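Local coordinates for protein methyl-accepting/DNA response regulator (Bacillus cereus, PDB 3D6W) that probably binds DNA through its LytTR domain, the part held in this chain, as the output end of a phosphorelay response regulator, at residues S3-D11 with V33-H42; I59-V69 with Y99-L107. All coordinates share one frame; numbering follows the deposited sequence.

Contact 1 of 2, residues S3-D11 with V33-H42; sequences SVVTLKTTD and VNAEELTGTH. With EDO (1,2-ethanediol), chain D.
L7 lays its two methyl branches over V33 and the backbone of G40, its side chain running slantwise to that of V33. CD2 of L7 rests 3.4 Å from CB of V33, while CD1 of L7 sits over the seam between strands 33-35 and 39-42, 3.3 Å from the backbone N of G40. The same CD1 lies 3.9 Å from CD1 of L38, whose CD2 touches CG2 of T9, the side chains crossing at about a right angle. G40 has no side chain, so its CA sits under CB of L7. The backbones join at one antiparallel hydrogen-bonded pair, K8 with T41: N of K8 gives a bond of 2.8 Å to O of T41, in the carbonyl plane and on a lone pair, and the return bond from N of T41 to O of K8 is weak. With CG of H42 anti to the backbone N (chi1 -159°), the ring swings to strand 4-8, CD2 of H42 lying 3.1 Å from O of T6 and 3.5 Å from CG1 of V5, and one water joins its NE2 to N of T6. The other ring nitrogen, ND1, is hydrogen-bonded to N of Y44. Strands 4-8 and 39-42 cross at 102°, consistent with only one bridge: strand 4-8, half of a two-stranded hairpin with 13-17, meets the edge of the main antiparallel sheet, as expected of the mostly beta-stranded LytTR fold.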
ATOM      1  N   SER A   3       2.564  -1.558 -13.171  1.00 45.40           N
ATOM      2  CA  SER A   3       3.225  -1.003 -11.976  1.00 45.73           C
ATOM      3  C   SER A   3       4.695  -0.701 -12.117  1.00 44.97           C
ATOM      4  O   SER A   3       5.305  -0.259 -11.169  1.00 43.15           O
ATOM      5  CB  SER A   3       2.980  -1.890 -10.717  1.00 45.39           C
ATOM      6  OG  SER A   3       3.805  -3.049 -10.648  1.00 44.69           O
ATOM      7  N   VAL A   4       5.245  -0.957 -13.294  1.00 46.52           N
ATOM      8  CA  VAL A   4       6.625  -0.629 -13.634  1.00 47.84           C
ATOM      9  C   VAL A   4       6.695   0.016 -15.004  1.00 49.90           C
ATOM     10  O   VAL A   4       5.871  -0.259 -15.868  1.00 49.02           O
ATOM     11  CB  VAL A   4       7.594  -1.871 -13.588  1.00 48.00           C
ATOM     12  CG1 VAL A   4       7.581  -2.474 -12.215  1.00 48.15           C
ATOM     13  CG2 VAL A   4       7.238  -2.900 -14.626  1.00 46.59           C
ATOM     14  N   VAL A   5       7.665   0.917 -15.149  1.00 52.98           N
ATOM     15  CA  VAL A   5       8.072   1.475 -16.439  1.00 55.45           C
ATOM     16  C   VAL A   5       9.492   0.960 -16.738  1.00 56.86           C
ATOM     17  O   VAL A   5      10.361   1.002 -15.863  1.00 57.09           O
ATOM     18  CB  VAL A   5       8.132   3.013 -16.446  1.00 54.97           C
ATOM     19  CG1 VAL A   5       7.958   3.543 -17.900  1.00 54.63           C
ATOM     20  CG2 VAL A   5       7.096   3.606 -15.522  1.00 54.64           C
ATOM     21  N   THR A   6       9.700   0.454 -17.960  1.00 58.87           N
ATOM     22  CA  THR A   6      11.003  -0.067 -18.390  1.00 59.55           C
ATOM     23  C   THR A   6      11.722   1.048 -19.121  1.00 61.76           C
ATOM     24  O   THR A   6      11.275   1.501 -20.169  1.00 61.58           O
ATOM     25  CB  THR A   6      10.881  -1.359 -19.201  1.00 59.79           C
ATOM     26  OG1 THR A   6      10.072  -2.300 -18.463  1.00 59.48           O
ATOM     27  CG2 THR A   6      12.247  -1.989 -19.424  1.00 58.55           C
ATOM     28  N   LEU A   7      12.773   1.558 -18.476  1.00 63.99           N
ATOM     29  CA  LEU A   7      13.665   2.550 -19.072  1.00 65.67           C
ATOM     30  C   LEU A   7      14.775   1.838 -19.859  1.00 66.61           C
ATOM     31  O   LEU A   7      15.334   0.840 -19.415  1.00 67.07           O
ATOM     32  CB  LEU A   7      14.333   3.426 -18.008  1.00 64.90           C
ATOM     33  CG  LEU A   7      13.626   3.990 -16.786  1.00 64.47           C
ATOM     34  CD1 LEU A   7      14.223   5.316 -16.398  1.00 62.44           C
ATOM     35  CD2 LEU A   7      12.152   4.132 -17.007  1.00 65.25           C
ATOM     36  N   LYS A   8      15.121   2.388 -21.014  1.00 68.76           N
ATOM     37  CA  LYS A   8      16.251   1.889 -21.808  1.00 69.47           C
ATOM     38  C   LYS A   8      17.517   2.539 -21.302  1.00 70.09           C
ATOM     39  O   LYS A   8      17.593   3.773 -21.262  1.00 69.59           O
ATOM     40  CB  LYS A   8      16.035   2.234 -23.278  1.00 69.96           C
ATOM     41  CG  LYS A   8      17.214   2.020 -24.189  1.00 70.04           C
ATOM     42  CD  LYS A   8      16.760   1.983 -25.626  1.00 70.59           C
ATOM     43  CE  LYS A   8      17.795   1.285 -26.498  1.00 72.06           C
ATOM     44  NZ  LYS A   8      17.181   0.903 -27.788  1.00 72.38           N
ATOM     45  N   THR A   9      18.471   1.706 -20.860  1.00 71.30           N
ATOM     46  CA  THR A   9      19.851   2.152 -20.581  1.00 72.31           C
ATOM     47  C   THR A   9      20.795   1.754 -21.713  1.00 72.69           C
ATOM     48  O   THR A   9      20.382   1.127 -22.690  1.00 72.53           O
ATOM     49  CB  THR A   9      20.412   1.614 -19.266  1.00 72.49           C
ATOM     50  OG1 THR A   9      19.707   0.427 -18.908  1.00 74.69           O
ATOM     51  CG2 THR A   9      20.257   2.667 -18.137  1.00 74.62           C
ATOM     52  N   THR A  10      22.059   2.156 -21.571  1.00 73.43           N
ATOM     53  CA  THR A  10      23.078   1.985 -22.618  1.00 73.47           C
ATOM     54  C   THR A  10      23.192   0.506 -23.081  1.00 73.38           C
ATOM     55  O   THR A  10      23.160   0.204 -24.293  1.00 72.70           O
ATOM     56  CB  THR A  10      24.459   2.588 -22.154  1.00 73.49           C
ATOM     57  OG1 THR A  10      24.725   2.211 -20.798  1.00 74.37           O
ATOM     58  CG2 THR A  10      24.431   4.106 -22.224  1.00 73.19           C
ATOM     59  N   ASP A  11      23.246  -0.404 -22.109  1.00 73.21           N
ATOM     60  CA  ASP A  11      23.445  -1.832 -22.394  1.00 73.27           C
ATOM     61  C   ASP A  11      22.166  -2.688 -22.224  1.00 73.41           C
ATOM     62  O   ASP A  11      21.955  -3.643 -23.001  1.00 73.86           O
ATOM     63  CB  ASP A  11      24.600  -2.387 -21.540  1.00 73.82           C
ATOM     64  CG  ASP A  11      24.528  -1.928 -20.086  1.00 74.89           C
ATOM     65  OD1 ASP A  11      23.759  -0.962 -19.805  1.00 74.50           O
ATOM     66  OD2 ASP A  11      25.241  -2.530 -19.243  1.00 74.98           O
ATOM     67  N   VAL A  33      12.246   9.101 -19.010  1.00 61.66           N
ATOM     68  CA  VAL A  33      11.681   8.755 -17.724  1.00 61.87           C
ATOM     69  C   VAL A  33      12.775   8.984 -16.666  1.00 62.05           C
ATOM     70  O   VAL A  33      13.806   8.312 -16.653  1.00 61.79           O
ATOM     71  CB  VAL A  33      11.149   7.292 -17.730  1.00 62.18           C
ATOM     72  CG1 VAL A  33      10.299   7.035 -16.508  1.00 61.84           C
ATOM     73  CG2 VAL A  33      10.330   7.021 -18.988  1.00 60.44           C
ATOM     74  N   ASN A  34      12.539   9.985 -15.817  1.00 62.63           N
ATOM     75  CA  ASN A  34      13.417  10.365 -14.720  1.00 62.74           C
ATOM     76  C   ASN A  34      12.967   9.740 -13.388  1.00 63.11           C
ATOM     77  O   ASN A  34      12.015  10.209 -12.748  1.00 62.77           O
ATOM     78  CB  ASN A  34      13.440  11.876 -14.588  1.00 62.29           C
ATOM     79  CG  ASN A  34      14.196  12.562 -15.719  1.00 63.83           C
ATOM     80  OD1 ASN A  34      13.670  12.749 -16.828  1.00 64.13           O
ATOM     81  ND2 ASN A  34      15.428  12.981 -15.419  1.00 61.91           N
ATOM     82  N   ALA A  35      13.668   8.684 -12.994  1.00 63.82           N
ATOM     83  CA  ALA A  35      13.413   7.931 -11.770  1.00 64.45           C
ATOM     84  C   ALA A  35      14.439   8.339 -10.721  1.00 66.13           C
ATOM     85  O   ALA A  35      15.419   9.030 -11.002  1.00 65.78           O
ATOM     86  CB  ALA A  35      13.458   6.428 -12.037  1.00 63.41           C
ATOM     87  N   GLU A  36      14.209   7.933  -9.488  1.00 68.62           N
ATOM     88  CA  GLU A  36      14.987   8.489  -8.385  1.00 71.28           C
ATOM     89  C   GLU A  36      16.492   8.260  -8.549  1.00 72.31           C
ATOM     90  O   GLU A  36      17.296   9.139  -8.225  1.00 72.56           O
ATOM     91  CB  GLU A  36      14.535   7.900  -7.062  1.00 71.27           C
ATOM     92  CG  GLU A  36      13.122   8.237  -6.663  1.00 72.06           C
ATOM     93  CD  GLU A  36      12.710   7.464  -5.458  1.00 72.04           C
ATOM     94  OE1 GLU A  36      13.440   6.544  -5.061  1.00 79.71           O
ATOM     95  OE2 GLU A  36      11.656   7.737  -4.888  1.00 76.93           O
ATOM     96  N   GLU A  37      16.852   7.075  -9.043  1.00 73.72           N
ATOM     97  CA  GLU A  37      18.235   6.651  -9.152  1.00 74.69           C
ATOM     98  C   GLU A  37      18.736   6.563 -10.583  1.00 73.94           C
ATOM     99  O   GLU A  37      19.925   6.364 -10.774  1.00 74.01           O
ATOM    100  CB  GLU A  37      18.400   5.272  -8.497  1.00 75.48           C
ATOM    101  CG  GLU A  37      18.268   5.271  -6.964  1.00 79.08           C
ATOM    102  CD  GLU A  37      18.473   3.863  -6.336  1.00 81.78           C
ATOM    103  OE1 GLU A  37      18.678   2.865  -7.097  1.00 88.35           O
ATOM    104  OE2 GLU A  37      18.449   3.764  -5.068  1.00 90.68           O
ATOM    105  N   LEU A  38      17.865   6.629 -11.589  1.00 73.06           N
ATOM    106  CA  LEU A  38      18.351   6.647 -12.972  1.00 72.61           C
ATOM    107  C   LEU A  38      17.377   7.282 -13.954  1.00 71.39           C
ATOM    108  O   LEU A  38      16.233   7.575 -13.612  1.00 70.69           O
ATOM    109  CB  LEU A  38      18.852   5.259 -13.443  1.00 72.94           C
ATOM    110  CG  LEU A  38      18.027   4.023 -13.863  1.00 74.37           C
ATOM    111  CD1 LEU A  38      16.568   4.112 -13.481  1.00 75.46           C
ATOM    112  CD2 LEU A  38      18.176   3.743 -15.366  1.00 76.18           C
ATOM    113  N   THR A  39      17.887   7.538 -15.157  1.00 69.92           N
ATOM    114  CA  THR A  39      17.129   8.109 -16.230  1.00 69.17           C
ATOM    115  C   THR A  39      17.277   7.276 -17.468  1.00 67.93           C
ATOM    116  O   THR A  39      18.274   6.653 -17.705  1.00 67.20           O
ATOM    117  CB  THR A  39      17.481   9.580 -16.473  1.00 69.41           C
ATOM    118  OG1 THR A  39      17.203  10.290 -15.260  1.00 71.60           O
ATOM    119  CG2 THR A  39      16.580  10.183 -17.615  1.00 69.54           C
ATOM    120  N   GLY A  40      16.228   7.232 -18.252  1.00 67.61           N
ATOM    121  CA  GLY A  40      16.243   6.352 -19.380  1.00 67.41           C
ATOM    122  C   GLY A  40      15.151   6.730 -20.332  1.00 66.88           C
ATOM    123  O   GLY A  40      14.346   7.597 -20.071  1.00 67.02           O
ATOM    124  N   THR A  41      15.136   6.025 -21.434  1.00 66.71           N
ATOM    125  CA  THR A  41      14.352   6.366 -22.583  1.00 66.20           C
ATOM    126  C   THR A  41      13.161   5.381 -22.611  1.00 65.32           C
ATOM    127  O   THR A  41      13.264   4.233 -22.137  1.00 64.33           O
ATOM    128  CB  THR A  41      15.297   6.300 -23.797  1.00 66.32           C
ATOM    129  OG1 THR A  41      15.681   7.636 -24.146  1.00 69.23           O
ATOM    130  CG2 THR A  41      14.695   5.583 -24.972  1.00 65.71           C
ATOM    131  N   HIS A  42      12.028   5.865 -23.102  1.00 64.06           N
ATOM    132  CA  HIS A  42      10.878   5.041 -23.318  1.00 63.72           C
ATOM    133  C   HIS A  42      10.294   5.380 -24.663  1.00 64.21           C
ATOM    134  O   HIS A  42      10.343   6.530 -25.083  1.00 64.45           O
ATOM    135  CB  HIS A  42       9.811   5.238 -22.234  1.00 63.65           C
ATOM    136  CG  HIS A  42       8.867   4.081 -22.146  1.00 62.41           C
ATOM    137  ND1 HIS A  42       7.886   3.850 -23.084  1.00 61.46           N
ATOM    138  CD2 HIS A  42       8.811   3.037 -21.286  1.00 62.93           C
ATOM    139  CE1 HIS A  42       7.249   2.727 -22.796  1.00 63.05           C
ATOM    140  NE2 HIS A  42       7.785   2.216 -21.703  1.00 62.92           N
TER
HETATM  141  C1  EDO D 303       3.850  -5.946 -15.979  1.00 64.69           C
HETATM  142  O1  EDO D 303       2.978  -7.004 -16.459  1.00 63.80           O
HETATM  143  C2  EDO D 303       3.214  -4.585 -16.275  1.00 63.90           C
HETATM  144  O2  EDO D 303       3.389  -3.588 -15.229  1.00 62.54           O
HETATM  145  O   HOH W   1       7.264   0.366 -19.617  1.00 48.12           O

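Contact 2 of 2, residues I59-V69 with Y99-L107; sequences IRCHRSFIVNV and YASYFRKLL. With FMT (formic acid), chain E.
The C-terminal helix of the LytTR domain covers the edge strand 59-62, with I59 as the apolar centre. CG2 of I59 meets the F103 ring edge, 3.5 Å from CE1 of F103, and CD1 of I59 continues to 3.6 Å from CB of L106, with L107 beyond. With CG of F103 anti to the backbone N (chi1 -177°), the ring end comes in beside I59, C61 and V67. Y99 lies over the backbone: N of H62 stands 3.7 Å above one ring face, near the rim, and CE2 of Y99 is 3.4 Å from CG of R60. The R60 chain bends at chi2 (83°), and OH of Y99 stands over the centre of its guanidinium. Three groups hold it: NE bonds to O of H62, NH2 to O of R63 at 3.0 Å, and NH1 forms a salt bridge with E50. A water links N of R60 to OH of Y102. Formic acid, probably from the crystallisation liquor, accepts a hydrogen bond from N of R63 on O2 at 2.9 Å. The helix runs roughly antiparallel to strand 59-62 (147°), its F103 side meeting L85 and V95 of the three-stranded sheet, while helix 46-52 touches R60 and I66.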
ATOM      1  N   ILE A  59       0.529  13.955 -13.306  1.00 58.38           N
ATOM      2  CA  ILE A  59      -0.185  15.020 -14.013  1.00 58.40           C
ATOM      3  C   ILE A  59       0.673  15.644 -15.109  1.00 57.04           C
ATOM      4  O   ILE A  59       1.781  16.056 -14.866  1.00 57.12           O
ATOM      5  CB  ILE A  59      -0.713  16.139 -13.029  1.00 58.94           C
ATOM      6  CG1 ILE A  59      -1.635  17.126 -13.780  1.00 59.95           C
ATOM      7  CG2 ILE A  59       0.437  16.937 -12.420  1.00 61.49           C
ATOM      8  CD1 ILE A  59      -2.491  18.011 -12.888  1.00 59.51           C
ATOM      9  N   ARG A  60       0.146  15.692 -16.322  1.00 56.09           N
ATOM     10  CA  ARG A  60       0.645  16.577 -17.353  1.00 55.43           C
ATOM     11  C   ARG A  60       0.568  18.047 -16.918  1.00 55.43           C
ATOM     12  O   ARG A  60      -0.506  18.597 -16.690  1.00 54.84           O
ATOM     13  CB  ARG A  60      -0.131  16.391 -18.652  1.00 55.35           C
ATOM     14  CG  ARG A  60       0.557  17.016 -19.852  1.00 54.80           C
ATOM     15  CD  ARG A  60       1.617  16.109 -20.427  1.00 54.03           C
ATOM     16  NE  ARG A  60       2.066  16.575 -21.735  1.00 54.40           N
ATOM     17  CZ  ARG A  60       1.536  16.234 -22.909  1.00 54.54           C
ATOM     18  NH1 ARG A  60       0.524  15.384 -22.998  1.00 53.75           N
ATOM     19  NH2 ARG A  60       2.066  16.708 -24.026  1.00 52.56           N
ATOM     20  N   CYS A  61       1.742  18.677 -16.829  1.00 55.76           N
ATOM     21  CA  CYS A  61       1.850  20.047 -16.355  1.00 55.48           C
ATOM     22  C   CYS A  61       2.477  21.002 -17.357  1.00 55.23           C
ATOM     23  O   CYS A  61       2.604  22.184 -17.087  1.00 55.26           O
ATOM     24  CB  CYS A  61       2.630  20.061 -15.041  1.00 55.58           C
ATOM     25  SG  CYS A  61       4.321  19.542 -15.158  1.00 53.65           S
ATOM     26  N   HIS A  62       2.825  20.491 -18.527  1.00 55.99           N
ATOM     27  CA  HIS A  62       3.569  21.231 -19.536  1.00 56.21           C
ATOM     28  C   HIS A  62       3.523  20.321 -20.746  1.00 56.71           C
ATOM     29  O   HIS A  62       3.450  19.129 -20.571  1.00 56.13           O
ATOM     30  CB  HIS A  62       4.998  21.397 -19.025  1.00 55.80           C
ATOM     31  CG  HIS A  62       5.862  22.305 -19.843  1.00 55.15           C
ATOM     32  ND1 HIS A  62       6.356  21.950 -21.080  1.00 55.71           N
ATOM     33  CD2 HIS A  62       6.394  23.517 -19.560  1.00 55.19           C
ATOM     34  CE1 HIS A  62       7.144  22.907 -21.528  1.00 57.18           C
ATOM     35  NE2 HIS A  62       7.197  23.866 -20.623  1.00 56.36           N
ATOM     36  N   ARG A  63       3.572  20.872 -21.964  1.00 58.44           N
ATOM     37  CA  ARG A  63       3.569  20.073 -23.209  1.00 59.37           C
ATOM     38  C   ARG A  63       4.715  19.087 -23.285  1.00 58.79           C
ATOM     39  O   ARG A  63       4.661  18.137 -24.052  1.00 59.46           O
ATOM     40  CB  ARG A  63       3.569  20.970 -24.475  1.00 60.11           C
ATOM     41  CG  ARG A  63       4.832  21.808 -24.699  1.00 62.74           C
ATOM     42  CD  ARG A  63       4.915  22.435 -26.123  1.00 65.11           C
ATOM     43  NE  ARG A  63       6.306  22.270 -26.567  1.00 73.56           N
ATOM     44  CZ  ARG A  63       6.725  21.490 -27.567  1.00 75.10           C
ATOM     45  NH1 ARG A  63       5.880  20.848 -28.359  1.00 78.37           N
ATOM     46  NH2 ARG A  63       8.018  21.387 -27.803  1.00 74.99           N
ATOM     47  N   SER A  64       5.746  19.324 -22.496  1.00 58.15           N
ATOM     48  CA  SER A  64       6.953  18.495 -22.480  1.00 58.67           C
ATOM     49  C   SER A  64       7.178  17.697 -21.167  1.00 58.50           C
ATOM     50  O   SER A  64       8.159  16.959 -21.080  1.00 59.59           O
ATOM     51  CB  SER A  64       8.169  19.410 -22.748  1.00 58.55           C
ATOM     52  OG  SER A  64       8.350  19.633 -24.160  1.00 60.29           O
ATOM     53  N   PHE A  65       6.282  17.813 -20.175  1.00 58.22           N
ATOM     54  CA  PHE A  65       6.467  17.167 -18.857  1.00 58.03           C
ATOM     55  C   PHE A  65       5.237  16.522 -18.297  1.00 56.70           C
ATOM     56  O   PHE A  65       4.141  17.110 -18.315  1.00 56.67           O
ATOM     57  CB  PHE A  65       6.919  18.182 -17.806  1.00 59.19           C
ATOM     58  CG  PHE A  65       8.289  18.719 -18.048  1.00 60.22           C
ATOM     59  CD1 PHE A  65       8.475  19.857 -18.825  1.00 63.71           C
ATOM     60  CD2 PHE A  65       9.407  18.070 -17.516  1.00 60.70           C
ATOM     61  CE1 PHE A  65       9.807  20.348 -19.091  1.00 61.83           C
ATOM     62  CE2 PHE A  65      10.696  18.545 -17.750  1.00 62.73           C
ATOM     63  CZ  PHE A  65      10.893  19.694 -18.540  1.00 61.68           C
ATOM     64  N   ILE A  66       5.431  15.309 -17.769  1.00 55.10           N
ATOM     65  CA  ILE A  66       4.510  14.721 -16.810  1.00 53.34           C
ATOM     66  C   ILE A  66       5.237  14.617 -15.441  1.00 53.38           C
ATOM     67  O   ILE A  66       6.351  14.112 -15.350  1.00 51.87           O
ATOM     68  CB  ILE A  66       3.985  13.332 -17.235  1.00 54.09           C
ATOM     69  CG1 ILE A  66       3.172  13.415 -18.538  1.00 50.40           C
ATOM     70  CG2 ILE A  66       3.170  12.678 -16.050  1.00 54.22           C
ATOM     71  CD1 ILE A  66       2.855  12.105 -19.110  1.00 50.41           C
ATOM     72  N   VAL A  67       4.602  15.134 -14.388  1.00 53.17           N
ATOM     73  CA  VAL A  67       5.183  15.091 -13.048  1.00 53.52           C
ATOM     74  C   VAL A  67       4.447  14.078 -12.128  1.00 53.87           C
ATOM     75  O   VAL A  67       3.198  13.850 -12.239  1.00 54.47           O
ATOM     76  CB  VAL A  67       5.258  16.538 -12.424  1.00 53.86           C
ATOM     77  CG1 VAL A  67       3.894  17.039 -11.960  1.00 50.91           C
ATOM     78  CG2 VAL A  67       6.287  16.601 -11.249  1.00 53.80           C
ATOM     79  N   ASN A  68       5.207  13.462 -11.233  1.00 53.60           N
ATOM     80  CA  ASN A  68       4.635  12.675 -10.115  1.00 54.29           C
ATOM     81  C   ASN A  68       4.485  13.596  -8.916  1.00 54.17           C
ATOM     82  O   ASN A  68       5.471  14.020  -8.344  1.00 53.52           O
ATOM     83  CB  ASN A  68       5.584  11.510  -9.756  1.00 54.77           C
ATOM     84  CG  ASN A  68       4.969  10.504  -8.808  1.00 53.31           C
ATOM     85  OD1 ASN A  68       4.053  10.807  -8.103  1.00 54.57           O
ATOM     86  ND2 ASN A  68       5.527   9.306  -8.772  1.00 52.58           N
ATOM     87  N   VAL A  69       3.247  13.868  -8.517  1.00 54.85           N
ATOM     88  CA  VAL A  69       2.968  14.797  -7.415  1.00 55.43           C
ATOM     89  C   VAL A  69       3.567  14.293  -6.104  1.00 56.62           C
ATOM     90  O   VAL A  69       3.758  15.086  -5.169  1.00 58.19           O
ATOM     91  CB  VAL A  69       1.433  15.104  -7.249  1.00 55.37           C
ATOM     92  CG1 VAL A  69       0.787  15.473  -8.635  1.00 55.16           C
ATOM     93  CG2 VAL A  69       0.707  13.949  -6.631  1.00 55.08           C
ATOM     94  N   TYR A  99      -1.038  25.020 -19.133  1.00 61.58           N
ATOM     95  CA  TYR A  99      -1.451  23.971 -18.203  1.00 60.92           C
ATOM     96  C   TYR A  99      -1.725  24.449 -16.767  1.00 60.08           C
ATOM     97  O   TYR A  99      -2.213  23.681 -15.932  1.00 60.11           O
ATOM     98  CB  TYR A  99      -0.373  22.898 -18.152  1.00 60.45           C
ATOM     99  CG  TYR A  99      -0.409  21.980 -19.334  1.00 61.16           C
ATOM    100  CD1 TYR A  99       0.185  22.337 -20.535  1.00 61.60           C
ATOM    101  CD2 TYR A  99      -1.074  20.773 -19.271  1.00 59.09           C
ATOM    102  CE1 TYR A  99       0.155  21.491 -21.599  1.00 61.32           C
ATOM    103  CE2 TYR A  99      -1.077  19.944 -20.308  1.00 59.27           C
ATOM    104  CZ  TYR A  99      -0.465  20.290 -21.460  1.00 60.11           C
ATOM    105  OH  TYR A  99      -0.534  19.439 -22.517  1.00 62.07           O
ATOM    106  N   ALA A 100      -1.420  25.699 -16.476  1.00 59.50           N
ATOM    107  CA  ALA A 100      -1.435  26.159 -15.097  1.00 59.34           C
ATOM    108  C   ALA A 100      -2.823  26.025 -14.430  1.00 59.43           C
ATOM    109  O   ALA A 100      -2.891  25.656 -13.260  1.00 58.27           O
ATOM    110  CB  ALA A 100      -0.863  27.594 -15.000  1.00 57.93           C
ATOM    111  N   SER A 101      -3.926  26.279 -15.160  1.00 60.28           N
ATOM    112  CA  SER A 101      -5.283  26.131 -14.550  1.00 60.88           C
ATOM    113  C   SER A 101      -5.685  24.713 -14.280  1.00 60.03           C
ATOM    114  O   SER A 101      -6.237  24.423 -13.226  1.00 60.35           O
ATOM    115  CB  SER A 101      -6.386  26.774 -15.393  1.00 61.76           C
ATOM    116  OG  SER A 101      -6.100  28.164 -15.521  1.00 65.08           O
ATOM    117  N   TYR A 102      -5.416  23.847 -15.249  1.00 59.68           N
ATOM    118  CA  TYR A 102      -5.658  22.414 -15.136  1.00 59.73           C
ATOM    119  C   TYR A 102      -4.833  21.909 -13.976  1.00 59.63           C
ATOM    120  O   TYR A 102      -5.352  21.250 -13.095  1.00 59.77           O
ATOM    121  CB  TYR A 102      -5.309  21.727 -16.473  1.00 60.33           C
ATOM    122  CG  TYR A 102      -5.260  20.222 -16.497  1.00 60.01           C
ATOM    123  CD1 TYR A 102      -6.407  19.455 -16.604  1.00 60.73           C
ATOM    124  CD2 TYR A 102      -4.022  19.562 -16.464  1.00 62.93           C
ATOM    125  CE1 TYR A 102      -6.315  18.052 -16.626  1.00 61.97           C
ATOM    126  CE2 TYR A 102      -3.914  18.188 -16.498  1.00 60.78           C
ATOM    127  CZ  TYR A 102      -5.044  17.434 -16.593  1.00 61.47           C
ATOM    128  OH  TYR A 102      -4.874  16.054 -16.603  1.00 61.28           O
ATOM    129  N   PHE A 103      -3.559  22.289 -13.921  1.00 58.87           N
ATOM    130  CA  PHE A 103      -2.709  21.825 -12.835  1.00 58.44           C
ATOM    131  C   PHE A 103      -3.301  22.202 -11.466  1.00 58.43           C
ATOM    132  O   PHE A 103      -3.478  21.352 -10.629  1.00 57.76           O
ATOM    133  CB  PHE A 103      -1.275  22.361 -13.000  1.00 57.19           C
ATOM    134  CG  PHE A 103      -0.310  21.870 -11.961  1.00 57.46           C
ATOM    135  CD1 PHE A 103       0.303  20.618 -12.093  1.00 58.39           C
ATOM    136  CD2 PHE A 103      -0.028  22.626 -10.845  1.00 54.61           C
ATOM    137  CE1 PHE A 103       1.196  20.164 -11.169  1.00 54.93           C
ATOM    138  CE2 PHE A 103       0.856  22.186  -9.898  1.00 53.26           C
ATOM    139  CZ  PHE A 103       1.489  20.959 -10.062  1.00 55.72           C
ATOM    140  N   ARG A 104      -3.596  23.470 -11.228  1.00 59.22           N
ATOM    141  CA  ARG A 104      -4.057  23.876  -9.901  1.00 60.00           C
ATOM    142  C   ARG A 104      -5.449  23.360  -9.550  1.00 60.47           C
ATOM    143  O   ARG A 104      -5.740  23.083  -8.388  1.00 59.73           O
ATOM    144  CB  ARG A 104      -3.976  25.394  -9.732  1.00 59.80           C
ATOM    145  CG  ARG A 104      -5.115  26.166 -10.323  1.00 59.77           C
ATOM    146  CD  ARG A 104      -4.925  27.659 -10.195  1.00 59.52           C
ATOM    147  NE  ARG A 104      -4.691  28.040  -8.810  1.00 59.77           N
ATOM    148  CZ  ARG A 104      -4.081  29.150  -8.398  1.00 60.33           C
ATOM    149  NH1 ARG A 104      -3.613  30.044  -9.251  1.00 61.97           N
ATOM    150  NH2 ARG A 104      -3.906  29.353  -7.109  1.00 62.23           N
ATOM    151  N   LYS A 105      -6.304  23.216 -10.566  1.00 62.10           N
ATOM    152  CA  LYS A 105      -7.643  22.643 -10.380  1.00 63.34           C
ATOM    153  C   LYS A 105      -7.580  21.179  -9.882  1.00 62.97           C
ATOM    154  O   LYS A 105      -8.241  20.815  -8.915  1.00 62.68           O
ATOM    155  CB  LYS A 105      -8.473  22.737 -11.677  1.00 64.24           C
ATOM    156  CG  LYS A 105      -9.431  23.936 -11.742  1.00 66.61           C
ATOM    157  CD  LYS A 105      -9.925  24.212 -13.215  1.00 68.13           C
ATOM    158  CE  LYS A 105     -11.213  25.128 -13.355  1.00 70.28           C
ATOM    159  NZ  LYS A 105     -12.575  24.388 -13.386  1.00 70.83           N
ATOM    160  N   LEU A 106      -6.776  20.368 -10.558  1.00 62.79           N
ATOM    161  CA  LEU A 106      -6.578  18.978 -10.209  1.00 63.04           C
ATOM    162  C   LEU A 106      -5.944  18.797  -8.853  1.00 62.22           C
ATOM    163  O   LEU A 106      -6.210  17.803  -8.184  1.00 62.09           O
ATOM    164  CB  LEU A 106      -5.756  18.240 -11.285  1.00 62.74           C
ATOM    165  CG  LEU A 106      -6.682  17.490 -12.245  1.00 64.99           C
ATOM    166  CD1 LEU A 106      -7.858  18.386 -12.757  1.00 67.46           C
ATOM    167  CD2 LEU A 106      -5.959  16.878 -13.420  1.00 64.48           C
ATOM    168  N   LEU A 107      -5.094  19.728  -8.461  1.00 61.85           N
ATOM    169  CA  LEU A 107      -4.384  19.646  -7.187  1.00 61.64           C
ATOM    170  C   LEU A 107      -5.130  20.388  -6.067  1.00 60.91           C
ATOM    171  O   LEU A 107      -4.777  20.290  -4.901  1.00 60.53           O
ATOM    172  CB  LEU A 107      -2.933  20.149  -7.344  1.00 61.95           C
ATOM    173  CG  LEU A 107      -1.907  19.057  -7.692  1.00 65.01           C
ATOM    174  CD1 LEU A 107      -1.852  18.733  -9.181  1.00 66.58           C
ATOM    175  CD2 LEU A 107      -0.548  19.464  -7.250  1.00 62.97           C
TER
HETATM  176  C   FMT E 304       2.916  24.389 -23.317  1.00 46.32           C
HETATM  177  O1  FMT E 304       2.779  25.632 -23.226  1.00 47.22           O
HETATM  178  O2  FMT E 304       2.833  23.680 -22.292  1.00 45.29           O
HETATM  179  O   HOH W   2      -2.756  14.710 -16.728  1.00 43.52           O

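How the contacts relate
Contact 1 and contact 2 lie on opposite sides of the chain's centre, their own centres 21 Å and their nearest atoms about 7 Å apart. The five-stranded sheet joins them, strand 39-42 as one outer edge and strand 58-62 as the other; the hairpin of 4-8 and 13-17 meets the first border, the C-terminal helix the second. In the assembly the two regions meet between subunits: OG1 of T6 hydrogen-bonds to O of L107 of a neighbouring subunit, and V4 packs on V69 of that subunit. Contact 2 is nearer the magnesium-binding residues I72 and D88, which hold no ion in this chain; the V67 side chain lies about 4 Å from that of I72 and about 10 Å from that of D88.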